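Local atomic coordinates of universal stress protein (PDB entry 7MQ5), a protein that is a putative universal stress protein of the HUP clan whose precise function is unknown, though it probably acts in the bacterial stress response. Residues A[37-42]-A[82-87]; A[98-103]-A[107-112]. All coordinates share one frame; numbering follows the deposited sequence. Where two conformers were deposited one is given.

Interaction 1: residues A[37-42]-A[82-87]; sequences HLHLLV and IAEQQA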
loop_
_atom_site.group_PDB
_atom_site.type_symbol
_atom_site.label_atom_id
_atom_site.label_comp_id
_atom_site.label_asym_id
_atom_site.label_seq_id
_atom_site.Cartn_x
_atom_site.Cartn_y
_atom_site.Cartn_z
ATOM N N HIS A 37 -3.572 11.378 13.017
ATOM C CA HIS A 37 -2.699 11.141 14.184
ATOM C C HIS A 37 -1.582 10.188 13.753
ATOM O O HIS A 37 -1.836 9.295 12.924
ATOM C CB HIS A 37 -3.531 10.520 15.299
ATOM C CG HIS A 37 -2.713 10.196 16.492
ATOM N ND1 HIS A 37 -2.354 11.153 17.422
ATOM C CD2 HIS A 37 -2.156 9.037 16.894
ATOM C CE1 HIS A 37 -1.598 10.579 18.340
ATOM N NE2 HIS A 37 -1.460 9.288 18.041
ATOM N N LEU A 38 -0.380 10.403 14.276
ATOM C CA LEU A 38 0.758 9.491 14.038
ATOM C C LEU A 38 1.087 8.740 15.326
ATOM O O LEU A 38 1.378 9.399 16.350
ATOM C CB LEU A 38 1.989 10.276 13.588
ATOM C CG LEU A 38 1.814 11.108 12.317
ATOM C CD1 LEU A 38 3.132 11.780 11.945
ATOM C CD2 LEU A 38 1.299 10.261 11.158
ATOM N N HIS A 39 1.062 7.408 15.274
ATOM C CA HIS A 39 1.542 6.568 16.395
ATOM C C HIS A 39 2.869 5.945 15.974
ATOM O O HIS A 39 2.896 5.136 15.030
ATOM C CB HIS A 39 0.513 5.520 16.784
ATOM C CG HIS A 39 0.948 4.729 17.970
ATOM N ND1 HIS A 39 0.998 5.286 19.231
ATOM C CD2 HIS A 39 1.355 3.446 18.095
ATOM C CE1 HIS A 39 1.410 4.365 20.080
ATOM N NE2 HIS A 39 1.636 3.231 19.408
ATOM N N LEU A 40 3.944 6.337 16.647
ATOM C CA LEU A 40 5.297 5.846 16.306
ATOM C C LEU A 40 5.612 4.615 17.152
ATOM O O LEU A 40 5.552 4.703 18.393
ATOM C CB LEU A 40 6.333 6.942 16.561
ATOM C CG LEU A 40 5.994 8.346 16.065
ATOM C CD1 LEU A 40 7.163 9.291 16.285
ATOM C CD2 LEU A 40 5.573 8.344 14.607
ATOM N N LEU A 41 6.006 3.534 16.497
ATOM C CA LEU A 41 6.264 2.262 17.200
ATOM C C LEU A 41 7.687 1.789 16.928
ATOM O O LEU A 41 8.072 1.676 15.752
ATOM C CB LEU A 41 5.266 1.206 16.715
ATOM C CG LEU A 41 5.539 -0.231 17.165
ATOM C CD1 LEU A 41 5.342 -0.375 18.670
ATOM C CD2 LEU A 41 4.675 -1.221 16.392
ATOM N N VAL A 42 8.415 1.479 17.999
ATOM C CA VAL A 42 9.713 0.761 17.882
ATOM C C VAL A 42 9.469 -0.665 18.385
ATOM O O VAL A 42 8.991 -0.815 19.514
ATOM C CB VAL A 42 10.856 1.447 18.649
ATOM C CG1 VAL A 42 12.106 0.579 18.634
ATOM C CG2 VAL A 42 11.148 2.828 18.093
ATOM N N ILE A 82 1.095 -5.700 14.225
ATOM C CA ILE A 82 -0.385 -5.874 14.146
ATOM C C ILE A 82 -1.014 -5.671 15.533
ATOM O O ILE A 82 -2.078 -5.030 15.605
ATOM C CB ILE A 82 -0.729 -7.222 13.491
ATOM C CG1 ILE A 82 -0.310 -7.204 12.018
ATOM C CG2 ILE A 82 -2.203 -7.560 13.664
ATOM C CD1 ILE A 82 -0.352 -8.545 11.337
ATOM N N ALA A 83 -0.375 -6.146 16.604
ATOM C CA ALA A 83 -0.961 -5.922 17.946
ATOM C C ALA A 83 -1.056 -4.416 18.220
ATOM O O ALA A 83 -2.039 -3.975 18.855
ATOM C CB ALA A 83 -0.161 -6.628 19.012
ATOM N N GLU A 84 -0.059 -3.648 17.788
ATOM C CA GLU A 84 -0.097 -2.184 18.032
ATOM C C GLU A 84 -1.205 -1.541 17.188
ATOM O O GLU A 84 -1.892 -0.623 17.674
ATOM C CB GLU A 84 1.260 -1.550 17.742
ATOM C CG GLU A 84 1.440 -0.228 18.452
ATOM C CD GLU A 84 1.680 -0.356 19.950
ATOM O OE1 GLU A 84 1.750 -1.509 20.478
ATOM O OE2 GLU A 84 1.832 0.699 20.585
ATOM N N GLN A 85 -1.351 -1.974 15.941
ATOM C CA GLN A 85 -2.442 -1.468 15.072
ATOM C C GLN A 85 -3.795 -1.729 15.748
ATOM O O GLN A 85 -4.678 -0.846 15.704
ATOM C CB GLN A 85 -2.340 -2.146 13.706
ATOM C CG GLN A 85 -3.428 -1.714 12.732
ATOM C CD GLN A 85 -4.696 -2.527 12.838
ATOM O OE1 GLN A 85 -4.686 -3.701 13.210
ATOM N NE2 GLN A 85 -5.809 -1.920 12.450
ATOM N N GLN A 86 -3.949 -2.904 16.352
ATOM C CA GLN A 86 -5.221 -3.249 17.030
ATOM C C GLN A 86 -5.435 -2.361 18.263
ATOM O O GLN A 86 -6.555 -1.842 18.445
ATOM C CB GLN A 86 -5.206 -4.736 17.407
ATOM C CG GLN A 86 -5.330 -5.653 16.197
ATOM C CD GLN A 86 -6.737 -5.607 15.660
ATOM O OE1 GLN A 86 -7.685 -6.000 16.340
ATOM N NE2 GLN A 86 -6.884 -5.116 14.444
ATOM N N ALA A 87 -4.396 -2.194 19.075
ATOM C CA ALA A 87 -4.507 -1.406 20.324
ATOM C C ALA A 87 -4.837 0.058 20.027
ATOM O O ALA A 87 -5.655 0.656 20.749
ATOM C CB ALA A 87 -3.217 -1.493 21.094
#

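Interaction 2: residues A[98-103]-A[107-112]; sequences FPDNPL and ILTPDD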
loop_
_atom_site.group_PDB
_atom_site.type_symbol
_atom_site.label_atom_id
_atom_site.label_comp_id
_atom_site.label_asym_id
_atom_site.label_seq_id
_atom_site.Cartn_x
_atom_site.Cartn_y
_atom_site.Cartn_z
ATOM N N PHE A 98 13.577 -3.168 4.039
ATOM C CA PHE A 98 15.051 -3.335 4.133
ATOM C C PHE A 98 15.366 -4.753 3.663
ATOM O O PHE A 98 15.063 -5.715 4.361
ATOM C CB PHE A 98 15.563 -3.051 5.549
ATOM C CG PHE A 98 15.375 -1.627 6.003
ATOM C CD1 PHE A 98 16.231 -0.624 5.579
ATOM C CD2 PHE A 98 14.338 -1.284 6.853
ATOM C CE1 PHE A 98 16.044 0.691 5.975
ATOM C CE2 PHE A 98 14.158 0.027 7.261
ATOM C CZ PHE A 98 15.007 1.014 6.816
ATOM N N PRO A 99 15.888 -4.935 2.430
ATOM C CA PRO A 99 16.157 -6.275 1.906
ATOM C C PRO A 99 17.265 -7.024 2.656
ATOM O O PRO A 99 18.193 -6.389 3.140
ATOM C CB PRO A 99 16.595 -6.027 0.457
ATOM C CG PRO A 99 17.110 -4.607 0.463
ATOM C CD PRO A 99 16.240 -3.880 1.467
ATOM N N ASP A 100 17.141 -8.355 2.707
ATOM C CA ASP A 100 18.141 -9.230 3.378
ATOM C C ASP A 100 19.399 -9.364 2.513
ATOM O O ASP A 100 20.490 -9.504 3.095
ATOM C CB ASP A 100 17.574 -10.627 3.653
ATOM C CG ASP A 100 16.594 -10.693 4.813
ATOM O OD1 ASP A 100 16.670 -9.820 5.701
ATOM O OD2 ASP A 100 15.763 -11.623 4.818
ATOM N N ASN A 101 19.249 -9.317 1.184
ATOM C CA ASN A 101 20.386 -9.528 0.248
ATOM C C ASN A 101 20.555 -8.307 -0.651
ATOM O O ASN A 101 19.652 -7.977 -1.414
ATOM C CB ASN A 101 20.165 -10.793 -0.589
ATOM C CG ASN A 101 21.296 -11.099 -1.551
ATOM O OD1 ASN A 101 22.189 -10.280 -1.762
ATOM N ND2 ASN A 101 21.261 -12.279 -2.147
ATOM N N PRO A 102 21.719 -7.617 -0.617
ATOM C CA PRO A 102 21.938 -6.452 -1.476
ATOM C C PRO A 102 21.932 -6.789 -2.978
ATOM O O PRO A 102 21.856 -5.863 -3.763
ATOM C CB PRO A 102 23.315 -5.921 -1.041
ATOM C CG PRO A 102 23.996 -7.105 -0.385
ATOM C CD PRO A 102 22.878 -7.910 0.241
ATOM N N LEU A 103 22.014 -8.079 -3.339
ATOM C CA LEU A 103 21.985 -8.497 -4.772
ATOM C C LEU A 103 20.544 -8.817 -5.193
ATOM O O LEU A 103 20.331 -9.051 -6.398
ATOM C CB LEU A 103 22.897 -9.710 -4.993
ATOM C CG LEU A 103 24.395 -9.463 -4.805
ATOM C CD1 LEU A 103 25.184 -10.748 -5.007
ATOM C CD2 LEU A 103 24.900 -8.384 -5.753
ATOM N N ILE A 107 13.310 -7.868 -3.171
ATOM C CA ILE A 107 12.620 -9.004 -2.488
ATOM C C ILE A 107 12.224 -8.621 -1.056
ATOM O O ILE A 107 13.123 -8.263 -0.262
ATOM C CB ILE A 107 13.537 -10.243 -2.502
ATOM C CG1 ILE A 107 13.998 -10.603 -3.918
ATOM C CG2 ILE A 107 12.872 -11.417 -1.805
ATOM C CD1 ILE A 107 12.876 -10.937 -4.871
ATOM N N LEU A 108 10.939 -8.749 -0.713
ATOM C CA LEU A 108 10.506 -8.452 0.676
ATOM C C LEU A 108 10.991 -9.574 1.601
ATOM O O LEU A 108 11.125 -10.733 1.158
ATOM C CB LEU A 108 8.981 -8.341 0.747
ATOM C CG LEU A 108 8.319 -7.314 -0.162
ATOM C CD1 LEU A 108 6.835 -7.241 0.159
ATOM C CD2 LEU A 108 8.960 -5.936 -0.050
ATOM N N THR A 109 11.206 -9.242 2.866
ATOM C CA THR A 109 11.636 -10.274 3.836
ATOM C C THR A 109 10.470 -11.190 4.189
ATOM O O THR A 109 9.304 -10.832 4.041
ATOM C CB THR A 109 12.171 -9.644 5.122
ATOM O OG1 THR A 109 11.077 -9.095 5.864
ATOM C CG2 THR A 109 13.232 -8.599 4.846
ATOM N N PRO A 110 10.742 -12.415 4.681
ATOM C CA PRO A 110 9.663 -13.291 5.124
ATOM C C PRO A 110 8.771 -12.619 6.183
ATOM O O PRO A 110 7.576 -12.816 6.148
ATOM C CB PRO A 110 10.432 -14.502 5.670
ATOM C CG PRO A 110 11.686 -14.541 4.834
ATOM C CD PRO A 110 12.057 -13.088 4.662
ATOM N N ASP A 111 9.350 -11.813 7.074
ATOM C CA ASP A 111 8.502 -11.177 8.117
ATOM C C ASP A 111 7.621 -10.097 7.463
ATOM O O ASP A 111 6.462 -9.951 7.876
ATOM C CB ASP A 111 9.330 -10.640 9.281
ATOM C CG ASP A 111 8.456 -10.274 10.469
ATOM O OD1 ASP A 111 8.029 -11.198 11.209
ATOM O OD2 ASP A 111 8.130 -9.096 10.577
ATOM N N ASP A 112 8.156 -9.364 6.479
ATOM C CA ASP A 112 7.354 -8.368 5.717
ATOM C C ASP A 112 6.149 -9.078 5.083
ATOM O O ASP A 112 5.036 -8.527 5.076
ATOM C CB ASP A 112 8.147 -7.757 4.554
ATOM C CG ASP A 112 9.242 -6.754 4.876
ATOM O OD1 ASP A 112 9.120 -6.078 5.908
ATOM O OD2 ASP A 112 10.208 -6.632 4.039
HETATM O O HOH W 1 12.051 -4.988 5.602
HETATM O O HOH W 2 14.796 -9.601 1.444
#

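Interaction 1: residues A[37-42]-A[82-87]
His39 on strand 37-43 and Glu84 on helix 77-88 meet through a hydrogen bond between their side chains. NE2 of the imidazole gives its N-H to OE2 of the carboxylate, 2.8 Å away. The bond is moderately straight, with 157° at the hydrogen. OE2 lies at the edge of the ring and close to its plane. The carboxylate plane is turned only 18° from the ring plane, so the two flat groups are nearly coplanar. The lone pair used on OE2 is the anti one, directed away from OE1.

The two side chains run roughly perpendicular to each other. In His39, CG is anti to the backbone N (chi1 -176°), which sets the ring so that its NE2 edge meets OE2. In Glu84 the first torsion, also anti, sets CG beside the ring, 3.7 Å from CD2 of His39. The bend at chi2 then swings the carboxylate so that OE2 meets NE2.

Leu41 packs against the aliphatic part of the same glutamate. Its CD2 sits 3.7 Å from CB of Glu84, and its CD1 lies 3.9 Å from CG of Glu84. Two strand residues that point to the same side thus share one helix residue, one by polar and one by nonpolar contact.

All three residues are buried, and the polar ends have further partners on the neighbouring strand 67-72. ND1 of His39 hydrogen-bonds to Ser68 OG, and OE2 of Glu84 also accepts from Asn70 ND2. Both imidazole nitrogens are therefore engaged, which should fix the ring's rotation. The arrangement is helix-on-sheet packing in the N-terminal, parallel part of the sheet, with a His-carboxylate hydrogen bond at the interface. The packing is consistent with the Rossmann-like alpha/beta fold of universal stress proteins and the HUP clan.

Interaction 2: residues A[98-103]-A[107-112]
Thr109 and Asp100 meet because of how their first torsions are set. In Thr109, chi1 of 72° places OG1 between the backbone N and the carbonyl carbon. CG2 is then anti to the carbonyl carbon and faces the 98-103 segment. In Asp100, CG is anti to the carbonyl carbon (chi1 -75°), and the carboxylate comes to lie beside that methyl group.

CG2 of Thr109 is the main point of touch. It lies 3.5 Å from the backbone O of Phe98 and 3.7 Å from OD1 of Asp100. The Asp100 and Thr109 side chains cross at about a right angle. The other carboxylate oxygen, OD2 of Asp100, reaches the Pro110 ring, 4.0 Å from CD. These are van der Waals contacts.

Two waters make the polar links between the segments. One accepts from the backbone N of Phe98 and is hydrogen-bonded to OD2 of Asp112, probably as donor, though it has more acceptors in reach than protons. The other accepts from the backbone N of Asp100 and donates to the backbone O of Ile107, 2.7 Å away. That carbonyl also accepts from His97 NE2.

OG1 of Thr109, the other branch, lies at the start of helix 110-118. It accepts from the backbone N of Asp112 at 3.0 Å. In return, the backbone N of Thr109 donates to OD2 of Asp112, also at 3.0 Å. This donor meets the carboxylate on its anti side, 34° out of its plane. Asp112 is further held by a salt bridge from OD1 to Lys95 NZ.

Farther along the loop, OD1 of Asn101 accepts from the backbone N of Leu103, closing an Asx turn. The reciprocal bonds between Thr109 and Asp112 form a capping box, with Thr109 as N-cap, where the loop after strand 92-96 enters helix 110-118.

Interaction 1 is a buried contact between a strand and a helix. Interaction 2 lies at the surface, where a loop folds back beside a helix start. Their centres are 22 Å apart, and their nearest atoms stay about 8 Å from each other. The two share no helix or strand. They follow in series along the chain, linked by strand 92-96, which comes after helix 77-88 and leads into the loop of interaction 2. Their chemistry differs with place. In the interior, side chains bond directly across the interface, with leucine packing alongside. At the surface, water carries the polar links between segments, the direct contacts are van der Waals, and the capping bonds lie within 107-112.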